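Local coordinates for alpha-1,2-Mannosidase (Trichoderma reesei, PDB 1HCU), which probably removes alpha-1,2-linked mannose residues from high-mannose N-glycans, as a calcium-dependent glycosyl hydrolase of family 47, at residues G61-I66 with A487-I492; Y250-Y255 with G313-L318; F331-A336 with Y399-V404; V471-T476 with F481-E486. All coordinates share one frame; numbering follows the deposited sequence.

All four contacts lie within the family 47 catalytic domain. Contact 1 closes the longest chain loop, and the other three are nested inside it: contact 2, then contact 3, then contact 4. Contacts 1 and 4 share the two-stranded hairpin of strands 481-483 and 489-491, with centres about 10 Å apart. Contacts 2 and 3 join neighbouring helices, with centres about 12 Å apart. Lys-253 and Tyr-250 of contact 2 hydrogen-bond to the hairpin region of contact 4, and Arg-403 and Tyr-399 of contact 3 bond to its loop. The C-terminal hairpin is thus tied to several helices of the barrel, near the bound calcium ion.

Contact 1: G61-I66 with A487-I492; sequences GLDTAI and AHPFSI
His-488 gives its ND1 hydrogen to Asp-63 OD1 at 2.8 Å. The bond is nearly straight, at 169°, and the oxygen lies close to the imidazole plane. It is met from above the carboxylate plane. Asp-63 CG sits between its backbone N and carbonyl carbon (chi1 64°), which sends the carboxylate out from helix 56-67. Pro-489 CD also packs on Asp-63 OD1, at 3.4 Å. This corner is buried and tight. Beyond Pro-489 the strand runs away from the helix, and Ser-491 and Ile-492 are partly exposed. The carboxylate has further partners: OD1 meets Ser-111 and OD2 pairs with Lys-459. Replacing Asp-63 by an alanine would probably leave His-488 ND1 without its acceptor and Lys-459 without this carboxylate. On the other side of the ring NE2 hydrogen-bonds to Asp-60 OD1. With a carboxylate at each ring nitrogen, the histidine may well be favoured in its protonated form.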
loop_
_atom_site.group_PDB
_atom_site.type_symbol
_atom_site.label_atom_id
_atom_site.label_comp_id
_atom_site.label_asym_id
_atom_site.label_seq_id
_atom_site.Cartn_x
_atom_site.Cartn_y
_atom_site.Cartn_z
ATOM N N GLY A 61 13.201 -1.228 -0.215
ATOM C CA GLY A 61 13.567 -1.891 -1.461
ATOM C C GLY A 61 14.262 -3.238 -1.314
ATOM O O GLY A 61 14.395 -3.996 -2.282
ATOM N N LEU A 62 14.692 -3.548 -0.098
ATOM C CA LEU A 62 15.394 -4.792 0.180
ATOM C C LEU A 62 14.724 -6.052 -0.377
ATOM O O LEU A 62 15.357 -6.826 -1.090
ATOM C CB LEU A 62 15.593 -4.941 1.692
ATOM C CG LEU A 62 16.238 -6.230 2.199
ATOM C CD1 LEU A 62 17.562 -6.454 1.500
ATOM C CD2 LEU A 62 16.436 -6.143 3.724
ATOM N N ASP A 63 13.452 -6.272 -0.058
ATOM C CA ASP A 63 12.792 -7.469 -0.545
ATOM C C ASP A 63 12.563 -7.456 -2.052
ATOM O O ASP A 63 12.556 -8.507 -2.693
ATOM C CB ASP A 63 11.476 -7.718 0.205
ATOM C CG ASP A 63 10.446 -6.631 -0.016
ATOM O OD1 ASP A 63 9.324 -6.804 0.500
ATOM O OD2 ASP A 63 10.742 -5.616 -0.688
ATOM N N THR A 64 12.389 -6.273 -2.627
ATOM C CA THR A 64 12.197 -6.191 -4.063
ATOM C C THR A 64 13.494 -6.680 -4.706
ATOM O O THR A 64 13.469 -7.434 -5.680
ATOM C CB THR A 64 11.892 -4.747 -4.514
ATOM O OG1 THR A 64 10.670 -4.305 -3.904
ATOM C CG2 THR A 64 11.742 -4.680 -6.028
ATOM N N ALA A 65 14.627 -6.271 -4.135
ATOM C CA ALA A 65 15.944 -6.668 -4.637
ATOM C C ALA A 65 16.130 -8.175 -4.513
ATOM O O ALA A 65 16.811 -8.792 -5.327
ATOM C CB ALA A 65 17.042 -5.945 -3.858
ATOM N N ILE A 66 15.533 -8.766 -3.485
ATOM C CA ILE A 66 15.646 -10.207 -3.279
ATOM C C ILE A 66 14.878 -10.974 -4.357
ATOM O O ILE A 66 15.397 -11.927 -4.925
ATOM C CB ILE A 66 15.100 -10.617 -1.889
ATOM C CG1 ILE A 66 16.040 -10.125 -0.794
ATOM C CG2 ILE A 66 14.953 -12.127 -1.806
ATOM C CD1 ILE A 66 15.494 -10.323 0.595
ATOM N N ALA A 487 3.596 -3.625 0.092
ATOM C CA ALA A 487 4.078 -4.675 -0.790
ATOM C C ALA A 487 5.168 -5.555 -0.186
ATOM O O ALA A 487 6.030 -6.050 -0.908
ATOM C CB ALA A 487 4.574 -4.059 -2.094
ATOM N N HIS A 488 5.143 -5.744 1.130
ATOM C CA HIS A 488 6.127 -6.610 1.784
ATOM C C HIS A 488 5.440 -7.928 2.126
ATOM O O HIS A 488 4.610 -7.988 3.025
ATOM C CB HIS A 488 6.685 -5.955 3.050
ATOM C CG HIS A 488 7.408 -4.672 2.786
ATOM N ND1 HIS A 488 8.387 -4.559 1.825
ATOM C CD2 HIS A 488 7.275 -3.442 3.335
ATOM C CE1 HIS A 488 8.824 -3.312 1.787
ATOM N NE2 HIS A 488 8.164 -2.615 2.694
ATOM N N PRO A 489 5.783 -9.005 1.404
ATOM C CA PRO A 489 5.203 -10.337 1.607
ATOM C C PRO A 489 5.684 -11.096 2.846
ATOM O O PRO A 489 6.882 -11.281 3.033
ATOM C CB PRO A 489 5.585 -11.059 0.322
ATOM C CG PRO A 489 6.954 -10.508 0.055
ATOM C CD PRO A 489 6.739 -9.020 0.282
ATOM N N PHE A 490 4.748 -11.546 3.676
ATOM C CA PHE A 490 5.075 -12.305 4.886
ATOM C C PHE A 490 4.597 -13.743 4.707
ATOM O O PHE A 490 3.595 -13.977 4.030
ATOM C CB PHE A 490 4.340 -11.725 6.102
ATOM C CG PHE A 490 4.651 -10.294 6.380
ATOM C CD1 PHE A 490 3.716 -9.486 7.018
ATOM C CD2 PHE A 490 5.877 -9.750 6.017
ATOM C CE1 PHE A 490 4.003 -8.145 7.288
ATOM C CE2 PHE A 490 6.173 -8.428 6.278
ATOM C CZ PHE A 490 5.237 -7.618 6.915
ATOM N N SER A 491 5.298 -14.710 5.295
ATOM C CA SER A 491 4.836 -16.101 5.200
ATOM C C SER A 491 3.622 -16.178 6.115
ATOM O O SER A 491 3.581 -15.489 7.137
ATOM C CB SER A 491 5.889 -17.086 5.715
ATOM O OG SER A 491 7.022 -17.136 4.874
ATOM N N ILE A 492 2.637 -16.999 5.758
ATOM C CA ILE A 492 1.442 -17.144 6.588
ATOM C C ILE A 492 1.762 -18.055 7.775
ATOM O O ILE A 492 2.652 -18.897 7.696
ATOM C CB ILE A 492 0.262 -17.731 5.785
ATOM C CG1 ILE A 492 0.527 -19.204 5.453
ATOM C CG2 ILE A 492 0.066 -16.917 4.500
ATOM C CD1 ILE A 492 -0.642 -19.910 4.802
#

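Contact 2: Y250-Y255 with G313-L318; sequences YLIKMY and GGNFIL
Leu-318 CD2 rests against the aliphatic part of Lys-253. It touches CG at 3.8 Å and CE at 4.0 Å, and the two side chains cross at about a right angle. The same methyl approaches Ile-252 CG2 more loosely, at 4.5 Å. Ile-252 CG2 also meets the end of Asn-315, lying 4.1 Å from Asn-315 CG. With CG1 anti to the backbone N (chi1 -173°), CG2 lies between that N and the carbonyl carbon and is the branch that touches Asn-315. No hydrogen bond links the two segments. Further out, the chain of Lys-253 is extended and carries NZ to Phe-483 O, with Glu-249 as a salt-bridge partner. These bonds are likely to keep the methylenes against Leu-318. Tyr-400 packs on both Lys-253 and Leu-318, and Trp-269 packs on Ile-252. The axes of the short helical segments run 10.1 Å apart and 35° from parallel. Such like-directed packing is consistent with neighbouring helices in one layer of the (α/α)7 barrel of family 47.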
loop_
_atom_site.group_PDB
_atom_site.type_symbol
_atom_site.label_atom_id
_atom_site.label_comp_id
_atom_site.label_asym_id
_atom_site.label_seq_id
_atom_site.Cartn_x
_atom_site.Cartn_y
_atom_site.Cartn_z
ATOM N N TYR A 250 -6.457 -5.034 5.377
ATOM C CA TYR A 250 -5.902 -5.995 6.326
ATOM C C TYR A 250 -6.917 -6.971 6.905
ATOM O O TYR A 250 -6.548 -8.027 7.413
ATOM C CB TYR A 250 -5.163 -5.272 7.464
ATOM C CG TYR A 250 -3.714 -4.925 7.148
ATOM C CD1 TYR A 250 -2.873 -4.379 8.127
ATOM C CD2 TYR A 250 -3.194 -5.103 5.869
ATOM C CE1 TYR A 250 -1.551 -4.011 7.831
ATOM C CE2 TYR A 250 -1.872 -4.739 5.563
ATOM C CZ TYR A 250 -1.063 -4.192 6.541
ATOM O OH TYR A 250 0.209 -3.793 6.206
ATOM N N LEU A 251 -8.194 -6.624 6.820
ATOM C CA LEU A 251 -9.242 -7.492 7.322
ATOM C C LEU A 251 -9.214 -8.836 6.592
ATOM O O LEU A 251 -9.172 -9.899 7.222
ATOM C CB LEU A 251 -10.598 -6.826 7.126
ATOM C CG LEU A 251 -11.432 -6.398 8.339
ATOM C CD1 LEU A 251 -10.599 -5.893 9.484
ATOM C CD2 LEU A 251 -12.388 -5.330 7.858
ATOM N N ILE A 252 -9.227 -8.792 5.264
ATOM C CA ILE A 252 -9.201 -10.019 4.480
ATOM C C ILE A 252 -7.793 -10.621 4.459
ATOM O O ILE A 252 -7.638 -11.841 4.364
ATOM C CB ILE A 252 -9.680 -9.763 3.028
ATOM C CG1 ILE A 252 -9.826 -11.085 2.268
ATOM C CG2 ILE A 252 -8.705 -8.846 2.321
ATOM C CD1 ILE A 252 -10.889 -12.006 2.823
ATOM N N LYS A 253 -6.768 -9.780 4.564
ATOM C CA LYS A 253 -5.405 -10.297 4.545
ATOM C C LYS A 253 -5.060 -11.101 5.796
ATOM O O LYS A 253 -4.244 -12.021 5.740
ATOM C CB LYS A 253 -4.396 -9.166 4.317
ATOM C CG LYS A 253 -4.387 -8.687 2.866
ATOM C CD LYS A 253 -3.244 -7.728 2.569
ATOM C CE LYS A 253 -3.213 -7.355 1.090
ATOM N NZ LYS A 253 -2.077 -6.428 0.779
ATOM N N MET A 254 -5.693 -10.761 6.914
ATOM C CA MET A 254 -5.479 -11.478 8.164
ATOM C C MET A 254 -6.110 -12.855 8.016
ATOM O O MET A 254 -5.635 -13.838 8.596
ATOM C CB MET A 254 -6.136 -10.740 9.342
ATOM C CG MET A 254 -5.386 -9.508 9.822
ATOM S SD MET A 254 -3.601 -9.835 10.016
ATOM C CE MET A 254 -3.583 -10.790 11.514
ATOM N N TYR A 255 -7.181 -12.929 7.228
ATOM C CA TYR A 255 -7.864 -14.202 7.003
ATOM C C TYR A 255 -6.969 -15.141 6.207
ATOM O O TYR A 255 -7.054 -16.361 6.353
ATOM C CB TYR A 255 -9.176 -13.983 6.250
ATOM C CG TYR A 255 -9.948 -15.253 5.962
ATOM C CD1 TYR A 255 -10.548 -15.989 6.990
ATOM C CD2 TYR A 255 -10.109 -15.701 4.655
ATOM C CE1 TYR A 255 -11.297 -17.140 6.712
ATOM C CE2 TYR A 255 -10.852 -16.842 4.367
ATOM C CZ TYR A 255 -11.443 -17.555 5.391
ATOM O OH TYR A 255 -12.182 -18.678 5.069
ATOM N N GLY A 313 -9.322 -2.664 -6.366
ATOM C CA GLY A 313 -9.498 -3.754 -7.310
ATOM C C GLY A 313 -8.802 -5.038 -6.909
ATOM O O GLY A 313 -9.384 -6.129 -6.960
ATOM N N GLY A 314 -7.546 -4.909 -6.510
ATOM C CA GLY A 314 -6.790 -6.072 -6.100
ATOM C C GLY A 314 -7.332 -6.665 -4.817
ATOM O O GLY A 314 -7.320 -7.889 -4.642
ATOM N N ASN A 315 -7.826 -5.816 -3.920
ATOM C CA ASN A 315 -8.343 -6.324 -2.658
ATOM C C ASN A 315 -9.599 -7.178 -2.841
ATOM O O ASN A 315 -9.702 -8.251 -2.243
ATOM C CB ASN A 315 -8.625 -5.182 -1.677
ATOM C CG ASN A 315 -8.659 -5.660 -0.243
ATOM O OD1 ASN A 315 -7.697 -6.263 0.240
ATOM N ND2 ASN A 315 -9.758 -5.400 0.448
ATOM N N PHE A 316 -10.546 -6.709 -3.659
ATOM C CA PHE A 316 -11.768 -7.472 -3.913
ATOM C C PHE A 316 -11.424 -8.797 -4.581
ATOM O O PHE A 316 -12.035 -9.830 -4.290
ATOM C CB PHE A 316 -12.741 -6.685 -4.807
ATOM C CG PHE A 316 -13.696 -5.814 -4.038
ATOM C CD1 PHE A 316 -13.301 -4.565 -3.565
ATOM C CD2 PHE A 316 -14.975 -6.270 -3.741
ATOM C CE1 PHE A 316 -14.167 -3.786 -2.808
ATOM C CE2 PHE A 316 -15.856 -5.497 -2.980
ATOM C CZ PHE A 316 -15.449 -4.251 -2.511
ATOM N N ILE A 317 -10.441 -8.750 -5.478
ATOM C CA ILE A 317 -9.974 -9.937 -6.179
ATOM C C ILE A 317 -9.403 -10.898 -5.149
ATOM O O ILE A 317 -9.773 -12.079 -5.133
ATOM C CB ILE A 317 -8.887 -9.584 -7.234
ATOM C CG1 ILE A 317 -9.543 -8.906 -8.438
ATOM C CG2 ILE A 317 -8.141 -10.836 -7.674
ATOM C CD1 ILE A 317 -8.571 -8.265 -9.393
ATOM N N LEU A 318 -8.525 -10.397 -4.277
ATOM C CA LEU A 318 -7.938 -11.249 -3.244
ATOM C C LEU A 318 -9.028 -11.936 -2.434
ATOM O O LEU A 318 -8.971 -13.147 -2.197
ATOM C CB LEU A 318 -7.054 -10.441 -2.306
ATOM C CG LEU A 318 -6.452 -11.235 -1.143
ATOM C CD1 LEU A 318 -5.740 -12.491 -1.657
ATOM C CD2 LEU A 318 -5.484 -10.347 -0.396
#

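Contact 3: F331-A336 with Y399-V404; sequences FGIKLA and YYAYRV
Ile-333 reaches from helix 326-344 to Ala-401 and Val-404 on helix 393-405. Its CB is still 5.6 Å from Ala-401 CB and makes no contact. CG2 branches off without touching the partner segment. CG1 takes the other course, anti to the carbonyl carbon and beside the backbone N (chi1 -68°), and extends toward the opposing helix. It too stops short, and only CD1 arrives. This methyl lies 3.7 Å from Ala-401 CB and 3.8 Å from Ala-401 CA. It also meets Val-404 CG1 at 4.0 Å. CD1 therefore rests on two residues one helical turn apart. One turn further along the first helix, Ala-336 CB faces Ala-401 CB at 4.4 Å, a looser contact. Ala-401 is thus the shared partner of Ile-333 and Ala-336.

The axes of the two segments pass 9.7 Å apart, with their directions 137° apart. Trp-410 of helix 408-425 packs on both Ile-333 and Ala-401, and Ile-317 of helix 312-323 packs on Ile-333 and Val-404. The contact therefore belongs to a junction of four helices, consistent with packing in the (α/α)7 barrel of family 47. Ile-333 and Val-404 remain partly exposed. Across the two segments every touching side-chain atom is a carbon. With no hydrogen bond or salt bridge between them, the cohesion here rests on van der Waals contact and the hydrophobic effect.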
loop_
_atom_site.group_PDB
_atom_site.type_symbol
_atom_site.label_atom_id
_atom_site.label_comp_id
_atom_site.label_asym_id
_atom_site.label_seq_id
_atom_site.Cartn_x
_atom_site.Cartn_y
_atom_site.Cartn_z
ATOM N N PHE A 331 -16.190 -7.847 -9.473
ATOM C CA PHE A 331 -16.207 -6.456 -9.041
ATOM C C PHE A 331 -14.787 -5.895 -9.020
ATOM O O PHE A 331 -14.559 -4.771 -9.451
ATOM C CB PHE A 331 -16.872 -6.327 -7.661
ATOM C CG PHE A 331 -17.099 -4.906 -7.237
ATOM C CD1 PHE A 331 -16.277 -4.310 -6.292
ATOM C CD2 PHE A 331 -18.101 -4.144 -7.826
ATOM C CE1 PHE A 331 -16.446 -2.973 -5.940
ATOM C CE2 PHE A 331 -18.281 -2.801 -7.481
ATOM C CZ PHE A 331 -17.452 -2.216 -6.538
ATOM N N GLY A 332 -13.833 -6.691 -8.543
ATOM C CA GLY A 332 -12.451 -6.243 -8.513
ATOM C C GLY A 332 -11.894 -5.992 -9.910
ATOM O O GLY A 332 -11.164 -5.024 -10.128
ATOM N N ILE A 333 -12.234 -6.865 -10.858
ATOM C CA ILE A 333 -11.778 -6.725 -12.243
ATOM C C ILE A 333 -12.305 -5.416 -12.839
ATOM O O ILE A 333 -11.591 -4.706 -13.550
ATOM C CB ILE A 333 -12.278 -7.905 -13.128
ATOM C CG1 ILE A 333 -11.588 -9.207 -12.711
ATOM C CG2 ILE A 333 -11.999 -7.629 -14.596
ATOM C CD1 ILE A 333 -10.075 -9.147 -12.788
ATOM N N LYS A 334 -13.558 -5.104 -12.535
ATOM C CA LYS A 334 -14.198 -3.891 -13.026
ATOM C C LYS A 334 -13.490 -2.675 -12.438
ATOM O O LYS A 334 -13.277 -1.671 -13.116
ATOM C CB LYS A 334 -15.684 -3.891 -12.634
ATOM C CG LYS A 334 -16.450 -2.624 -12.995
ATOM C CD LYS A 334 -16.329 -2.316 -14.481
ATOM C CE LYS A 334 -16.869 -0.940 -14.825
ATOM N NZ LYS A 334 -18.355 -0.895 -14.920
ATOM N N LEU A 335 -13.106 -2.785 -11.173
ATOM C CA LEU A 335 -12.430 -1.699 -10.479
ATOM C C LEU A 335 -11.045 -1.450 -11.070
ATOM O O LEU A 335 -10.669 -0.310 -11.346
ATOM C CB LEU A 335 -12.312 -2.041 -8.994
ATOM C CG LEU A 335 -12.988 -1.138 -7.957
ATOM C CD1 LEU A 335 -14.360 -0.675 -8.433
ATOM C CD2 LEU A 335 -13.092 -1.912 -6.645
ATOM N N ALA A 336 -10.289 -2.522 -11.260
ATOM C CA ALA A 336 -8.952 -2.415 -11.813
ATOM C C ALA A 336 -9.024 -1.752 -13.187
ATOM O O ALA A 336 -8.234 -0.863 -13.513
ATOM C CB ALA A 336 -8.329 -3.797 -11.924
ATOM N N TYR A 399 -1.966 -6.141 -11.393
ATOM C CA TYR A 399 -1.257 -7.369 -11.075
ATOM C C TYR A 399 -2.231 -8.447 -10.589
ATOM O O TYR A 399 -2.231 -9.560 -11.118
ATOM C CB TYR A 399 -0.165 -7.097 -10.033
ATOM C CG TYR A 399 0.425 -8.346 -9.426
ATOM C CD1 TYR A 399 0.109 -8.718 -8.120
ATOM C CD2 TYR A 399 1.267 -9.181 -10.162
ATOM C CE1 TYR A 399 0.608 -9.886 -7.565
ATOM C CE2 TYR A 399 1.772 -10.358 -9.613
ATOM C CZ TYR A 399 1.438 -10.704 -8.316
ATOM O OH TYR A 399 1.909 -11.877 -7.763
ATOM N N TYR A 400 -3.067 -8.123 -9.601
ATOM C CA TYR A 400 -4.037 -9.098 -9.097
ATOM C C TYR A 400 -4.978 -9.582 -10.201
ATOM O O TYR A 400 -5.298 -10.780 -10.267
ATOM C CB TYR A 400 -4.884 -8.519 -7.961
ATOM C CG TYR A 400 -4.215 -8.512 -6.604
ATOM C CD1 TYR A 400 -3.456 -7.418 -6.186
ATOM C CD2 TYR A 400 -4.359 -9.595 -5.725
ATOM C CE1 TYR A 400 -2.862 -7.395 -4.930
ATOM C CE2 TYR A 400 -3.764 -9.585 -4.461
ATOM C CZ TYR A 400 -3.018 -8.475 -4.072
ATOM O OH TYR A 400 -2.456 -8.425 -2.821
ATOM N N ALA A 401 -5.426 -8.654 -11.052
ATOM C CA ALA A 401 -6.331 -8.987 -12.155
ATOM C C ALA A 401 -5.712 -10.071 -13.045
ATOM O O ALA A 401 -6.390 -11.033 -13.437
ATOM C CB ALA A 401 -6.649 -7.741 -12.976
ATOM N N TYR A 402 -4.422 -9.928 -13.336
ATOM C CA TYR A 402 -3.715 -10.904 -14.158
ATOM C C TYR A 402 -3.562 -12.249 -13.432
ATOM O O TYR A 402 -3.821 -13.301 -14.010
ATOM C CB TYR A 402 -2.329 -10.370 -14.569
ATOM C CG TYR A 402 -1.517 -11.394 -15.325
ATOM C CD1 TYR A 402 -0.477 -12.087 -14.709
ATOM C CD2 TYR A 402 -1.866 -11.758 -16.629
ATOM C CE1 TYR A 402 0.184 -13.120 -15.358
ATOM C CE2 TYR A 402 -1.210 -12.792 -17.288
ATOM C CZ TYR A 402 -0.192 -13.472 -16.645
ATOM O OH TYR A 402 0.418 -14.531 -17.272
ATOM N N ARG A 403 -3.148 -12.212 -12.167
ATOM C CA ARG A 403 -2.968 -13.441 -11.387
ATOM C C ARG A 403 -4.248 -14.248 -11.240
ATOM O O ARG A 403 -4.193 -15.468 -11.078
ATOM C CB ARG A 403 -2.421 -13.131 -9.985
ATOM C CG ARG A 403 -1.037 -12.486 -9.958
ATOM C CD ARG A 403 0.007 -13.349 -10.650
ATOM N NE ARG A 403 -0.093 -14.733 -10.211
ATOM C CZ ARG A 403 0.605 -15.743 -10.726
ATOM N NH1 ARG A 403 1.471 -15.536 -11.705
ATOM N NH2 ARG A 403 0.413 -16.969 -10.269
ATOM N N VAL A 404 -5.399 -13.576 -11.274
ATOM C CA VAL A 404 -6.665 -14.293 -11.146
ATOM C C VAL A 404 -7.262 -14.727 -12.487
ATOM O O VAL A 404 -8.019 -15.691 -12.524
ATOM C CB VAL A 404 -7.732 -13.469 -10.357
ATOM C CG1 VAL A 404 -8.388 -12.420 -11.248
ATOM C CG2 VAL A 404 -8.776 -14.407 -9.781
#

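Contact 4: V471-T476 with F481-E486; sequences VQVQAT and FVFNTE. With CA (calcium ion), chain H.
The C-terminal β-hairpin of the family 47 barrel meets its preceding loop here, where Phe-483 of strand 481-483 packs against Val-471 and Val-473. The tip of the Phe-483 ring does most of the touching. Its CZ lies 3.5 Å from Val-471 CG1, which stands anti to the backbone N (chi1 -178°). Val-473 CG1 comes at the ring edge, in its plane, 3.9 Å from Phe-483 CE1. Both valines cross the phenylalanine side chain at about a right angle. An alanine in place of Phe-483 would probably open a gap beside Val-471 and Val-473 and leave both valines without their main packing partner across the contact.

Phe-481 CB packs more loosely on the backbone of Val-471. Between the two backbones water 2 accepts from Phe-481 N and lies within hydrogen-bonding distance of Gln-472 O, bridging the two segments. Past the strand the chain turns. Asn-484 OD1 accepts from Glu-486 N at 2.7 Å, an Asx turn, and also from His-488 N. Asn-484 ND2 bonds to Ile-103 O and Glu-184. This turn presents Thr-485, whose OG1 also bonds to Glu-249. The calcium ion is bound by Thr-485 O at 2.7 Å, by Thr-485 OG1 at 2.9 Å and by four waters.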
loop_
_atom_site.group_PDB
_atom_site.type_symbol
_atom_site.label_atom_id
_atom_site.label_comp_id
_atom_site.label_asym_id
_atom_site.label_seq_id
_atom_site.Cartn_x
_atom_site.Cartn_y
_atom_site.Cartn_z
ATOM N N VAL A 471 5.857 -16.264 -3.928
ATOM C CA VAL A 471 5.443 -14.902 -3.658
ATOM C C VAL A 471 4.243 -14.509 -4.520
ATOM O O VAL A 471 3.405 -13.726 -4.091
ATOM C CB VAL A 471 6.607 -13.928 -3.918
ATOM C CG1 VAL A 471 6.190 -12.507 -3.582
ATOM C CG2 VAL A 471 7.805 -14.340 -3.085
ATOM N N GLN A 472 4.165 -15.062 -5.730
ATOM C CA GLN A 472 3.067 -14.768 -6.651
ATOM C C GLN A 472 1.736 -15.214 -6.039
ATOM O O GLN A 472 1.654 -16.278 -5.424
ATOM C CB GLN A 472 3.277 -15.504 -7.987
ATOM C CG GLN A 472 4.537 -15.121 -8.788
ATOM C CD GLN A 472 4.351 -13.903 -9.692
ATOM O OE1 GLN A 472 5.250 -13.548 -10.460
ATOM N NE2 GLN A 472 3.190 -13.267 -9.610
ATOM N N VAL A 473 0.687 -14.415 -6.201
ATOM C CA VAL A 473 -0.599 -14.810 -5.645
ATOM C C VAL A 473 -1.243 -15.906 -6.516
ATOM O O VAL A 473 -1.359 -15.758 -7.734
ATOM C CB VAL A 473 -1.552 -13.594 -5.506
ATOM C CG1 VAL A 473 -0.943 -12.554 -4.570
ATOM C CG2 VAL A 473 -1.797 -12.978 -6.842
ATOM N N GLN A 474 -1.631 -17.014 -5.887
ATOM C CA GLN A 474 -2.247 -18.133 -6.597
ATOM C C GLN A 474 -3.765 -17.983 -6.680
ATOM O O GLN A 474 -4.449 -17.857 -5.660
ATOM C CB GLN A 474 -1.905 -19.454 -5.901
ATOM C CG GLN A 474 -0.413 -19.677 -5.662
ATOM C CD GLN A 474 0.403 -19.615 -6.935
ATOM O OE1 GLN A 474 0.094 -20.288 -7.913
ATOM N NE2 GLN A 474 1.459 -18.809 -6.925
ATOM N N ALA A 475 -4.280 -18.007 -7.907
ATOM C CA ALA A 475 -5.709 -17.861 -8.163
ATOM C C ALA A 475 -6.545 -19.008 -7.609
ATOM O O ALA A 475 -7.700 -18.817 -7.237
ATOM C CB ALA A 475 -5.954 -17.732 -9.658
ATOM N N THR A 476 -5.969 -20.202 -7.569
ATOM C CA THR A 476 -6.700 -21.351 -7.067
ATOM C C THR A 476 -6.281 -21.706 -5.642
ATOM O O THR A 476 -6.193 -22.881 -5.283
ATOM C CB THR A 476 -6.508 -22.576 -7.981
ATOM O OG1 THR A 476 -5.127 -22.947 -7.997
ATOM C CG2 THR A 476 -6.966 -22.255 -9.406
ATOM N N PHE A 481 2.204 -16.893 0.969
ATOM C CA PHE A 481 2.641 -15.541 1.331
ATOM C C PHE A 481 1.498 -14.525 1.299
ATOM O O PHE A 481 0.454 -14.765 0.689
ATOM C CB PHE A 481 3.780 -15.065 0.415
ATOM C CG PHE A 481 5.129 -15.642 0.769
ATOM C CD1 PHE A 481 5.465 -16.942 0.407
ATOM C CD2 PHE A 481 6.044 -14.897 1.514
ATOM C CE1 PHE A 481 6.689 -17.498 0.782
ATOM C CE2 PHE A 481 7.272 -15.444 1.894
ATOM C CZ PHE A 481 7.592 -16.747 1.528
ATOM N N VAL A 482 1.690 -13.397 1.975
ATOM C CA VAL A 482 0.679 -12.349 2.016
ATOM C C VAL A 482 1.362 -10.998 1.978
ATOM O O VAL A 482 2.234 -10.721 2.802
ATOM C CB VAL A 482 -0.156 -12.394 3.314
ATOM C CG1 VAL A 482 -1.355 -11.451 3.190
ATOM C CG2 VAL A 482 -0.610 -13.805 3.594
ATOM N N PHE A 483 0.958 -10.152 1.034
ATOM C CA PHE A 483 1.553 -8.826 0.918
ATOM C C PHE A 483 0.969 -7.856 1.946
ATOM O O PHE A 483 -0.257 -7.758 2.108
ATOM C CB PHE A 483 1.341 -8.244 -0.481
ATOM C CG PHE A 483 2.124 -8.935 -1.570
ATOM C CD1 PHE A 483 1.521 -9.898 -2.374
ATOM C CD2 PHE A 483 3.449 -8.592 -1.821
ATOM C CE1 PHE A 483 2.231 -10.510 -3.421
ATOM C CE2 PHE A 483 4.164 -9.195 -2.860
ATOM C CZ PHE A 483 3.551 -10.155 -3.661
ATOM N N ASN A 484 1.856 -7.149 2.646
ATOM C CA ASN A 484 1.425 -6.168 3.626
ATOM C C ASN A 484 1.073 -4.949 2.777
ATOM O O ASN A 484 1.212 -4.990 1.557
ATOM C CB ASN A 484 2.549 -5.878 4.644
ATOM C CG ASN A 484 3.410 -4.679 4.270
ATOM O OD1 ASN A 484 3.780 -4.486 3.112
ATOM N ND2 ASN A 484 3.749 -3.878 5.268
ATOM N N THR A 485 0.623 -3.871 3.397
ATOM C CA THR A 485 0.226 -2.702 2.622
ATOM C C THR A 485 1.349 -2.013 1.836
ATOM O O THR A 485 1.078 -1.257 0.915
ATOM C CB THR A 485 -0.484 -1.683 3.530
ATOM O OG1 THR A 485 -1.563 -1.094 2.809
ATOM C CG2 THR A 485 0.470 -0.596 3.993
ATOM N N GLU A 486 2.603 -2.280 2.187
ATOM C CA GLU A 486 3.732 -1.658 1.491
ATOM C C GLU A 486 4.402 -2.701 0.593
ATOM O O GLU A 486 5.616 -2.686 0.382
ATOM C CB GLU A 486 4.743 -1.105 2.511
ATOM C CG GLU A 486 5.811 -0.183 1.930
ATOM C CD GLU A 486 5.323 1.253 1.731
ATOM O OE1 GLU A 486 4.111 1.512 1.887
ATOM O OE2 GLU A 486 6.166 2.124 1.412
HETATM CA CA CA H . -1.087 0.276 0.338
HETATM O O HOH W 1 1.100 -13.769 -2.202
HETATM O O HOH W 2 1.474 -16.510 -2.154
HETATM O O HOH W 3 -0.573 2.078 2.482
HETATM O O HOH W 4 -1.597 2.959 -0.170
HETATM O O HOH W 5 -3.812 0.257 0.259
HETATM O O HOH W 6 -0.166 0.217 -2.267
#